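Local coordinates for coenzyme F420-dependent N(5),N(10)-methenyltetrahydromethanopterin reductase-related protein (PDB 6HUZ) that is a bacterial paralog of [Fe]-hydrogenase that binds the iron-guanylylpyridinol cofactor and uses tetrahydrofolate derivatives as substrates, at the interface of chains A and B. Numbering follows the deposited sequence. Chains: chain A/B, Coenzyme F420-dependent N(5),N(10)-methenyltetrahydromethanopterin reductase-related protein.

The interface of chains A and B. Residues chain A 212, 283, 286-287, 290; chain B 212, 283, 286-287, 290.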
loop_
_atom_site.group_PDB
_atom_site.type_symbol
_atom_site.label_atom_id
_atom_site.label_comp_id
_atom_site.label_asym_id
_atom_site.label_seq_id
_atom_site.Cartn_x
_atom_site.Cartn_y
_atom_site.Cartn_z
ATOM N N ILE A 212 -3.022 -6.187 -7.551
ATOM C CA ILE A 212 -3.617 -7.003 -6.493
ATOM C C ILE A 212 -4.119 -6.083 -5.362
ATOM O O ILE A 212 -5.244 -6.223 -4.917
ATOM C CB ILE A 212 -2.611 -8.072 -5.981
ATOM C CG1 ILE A 212 -2.408 -9.141 -7.064
ATOM C CG2 ILE A 212 -3.152 -8.699 -4.689
ATOM C CD1 ILE A 212 -1.190 -10.090 -6.834
ATOM N N LEU A 283 -10.723 -12.425 -3.926
ATOM C CA LEU A 283 -9.378 -12.165 -3.419
ATOM C C LEU A 283 -9.231 -12.471 -1.937
ATOM O O LEU A 283 -8.216 -13.032 -1.550
ATOM C CB LEU A 283 -8.967 -10.711 -3.692
ATOM C CG LEU A 283 -8.681 -10.367 -5.150
ATOM C CD1 LEU A 283 -8.419 -8.883 -5.309
ATOM C CD2 LEU A 283 -7.509 -11.170 -5.696
ATOM N N THR A 286 -8.969 -16.161 -1.674
ATOM C CA THR A 286 -7.728 -16.626 -2.269
ATOM C C THR A 286 -6.556 -16.255 -1.361
ATOM O O THR A 286 -5.652 -17.060 -1.175
ATOM C CB THR A 286 -7.564 -16.053 -3.690
ATOM O OG1 THR A 286 -8.601 -16.582 -4.508
ATOM C CG2 THR A 286 -6.243 -16.446 -4.339
ATOM N N ALA A 287 -6.546 -15.031 -0.821
ATOM C CA ALA A 287 -5.458 -14.599 0.053
ATOM C C ALA A 287 -5.437 -15.417 1.333
ATOM O O ALA A 287 -4.372 -15.832 1.784
ATOM C CB ALA A 287 -5.597 -13.109 0.371
ATOM N N LEU A 290 -3.766 -18.660 0.706
ATOM C CA LEU A 290 -2.319 -18.496 0.592
ATOM C C LEU A 290 -1.636 -18.321 1.943
ATOM O O LEU A 290 -0.551 -18.875 2.140
ATOM C CB LEU A 290 -1.982 -17.299 -0.299
ATOM C CG LEU A 290 -2.295 -17.496 -1.758
ATOM C CD1 LEU A 290 -2.163 -16.183 -2.507
ATOM C CD2 LEU A 290 -1.400 -18.591 -2.378
ATOM N N ILE B 212 -4.735 -8.913 1.603
ATOM C CA ILE B 212 -4.651 -9.090 0.154
ATOM C C ILE B 212 -3.346 -8.449 -0.362
ATOM O O ILE B 212 -2.615 -9.074 -1.109
ATOM C CB ILE B 212 -5.910 -8.515 -0.553
ATOM C CG1 ILE B 212 -7.120 -9.407 -0.243
ATOM C CG2 ILE B 212 -5.656 -8.446 -2.064
ATOM C CD1 ILE B 212 -8.507 -8.786 -0.601
ATOM N N LEU B 283 -3.381 -15.029 -6.889
ATOM C CA LEU B 283 -3.892 -13.668 -6.757
ATOM C C LEU B 283 -3.783 -12.864 -8.043
ATOM O O LEU B 283 -4.718 -12.144 -8.367
ATOM C CB LEU B 283 -3.176 -12.927 -5.619
ATOM C CG LEU B 283 -3.522 -13.389 -4.208
ATOM C CD1 LEU B 283 -2.658 -12.679 -3.184
ATOM C CD2 LEU B 283 -4.995 -13.172 -3.892
ATOM N N THR B 286 -6.545 -14.039 -10.222
ATOM C CA THR B 286 -7.831 -13.661 -9.662
ATOM C C THR B 286 -8.039 -12.157 -9.830
ATOM O O THR B 286 -9.137 -11.728 -10.165
ATOM C CB THR B 286 -7.924 -14.096 -8.187
ATOM O OG1 THR B 286 -7.889 -15.518 -8.137
ATOM C CG2 THR B 286 -9.224 -13.661 -7.521
ATOM N N ALA B 287 -7.006 -11.349 -9.570
ATOM C CA ALA B 287 -7.127 -9.899 -9.703
ATOM C C ALA B 287 -7.367 -9.508 -11.151
ATOM O O ALA B 287 -8.208 -8.656 -11.430
ATOM C CB ALA B 287 -5.870 -9.213 -9.164
ATOM N N LEU B 290 -10.944 -9.973 -11.985
ATOM C CA LEU B 290 -11.766 -8.922 -11.392
ATOM C C LEU B 290 -11.683 -7.606 -12.156
ATOM O O LEU B 290 -12.710 -6.938 -12.308
ATOM C CB LEU B 290 -11.366 -8.683 -9.935
ATOM C CG LEU B 290 -11.727 -9.800 -8.994
ATOM C CD1 LEU B 290 -11.073 -9.583 -7.642
ATOM C CD2 LEU B 290 -13.259 -9.945 -8.863
#
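A:Leu283 and B:Leu283 meet at the two-fold axis of the dimer, crossing at a slant so that their CD2 methyls lie 3.7 Å apart. Each leucine sits in the first turn of helix 282-292 of its own chain and reaches over to the same helix of the partner. Its CG is anti to the carbonyl carbon (chi1 -71°), and from there the two methyl branches spread along the opposite helix. On A:Leu283, CD2 comes to rest 3.5 Å from CG2 of B:Thr286, while CD1 runs alongside the CD1 methyl of B:Leu290 at 3.6 Å. That leucine points the other way past A:Leu283, and its CD1 also touches the branch point, 3.5 Å from CG. A:Leu283 is therefore held on both branches, with the backbone N of B:Ala287 also near its CD2; the twin contact has the chains exchanged.

Helix 207-228 closes the packing from another side. B:Ile212 meets A:Leu283 at about a right angle, its CD1 tip pressing on the leucine's CB at 3.7 Å, and its CG1 lies over the methyl of A:Ala287. The other branch, CG2, is anti to the backbone N and turns back to the axis, where the two isoleucines meet at a slant, methyl to methyl, with CG2 of B:Ile212 3.6 Å from CG2 of A:Ile212 and each CG2 also beside the other's carbonyl oxygen. One isoleucine thus serves two contacts, its long arm on the partner's helix 282-292 and its short arm on its own twin.

The patch packs mainly through carbon, and no polar atom of one chain comes within bonding reach of the other. It hides 231 Å² of protein surface, a part of a larger symmetric interface that joins the chains of the deposited dimer. Even the threonines join through carbon: the methyls face the leucines, and the hydroxyl OG1 atoms of A:Thr286 and B:Thr286 stay 3.8 Å apart.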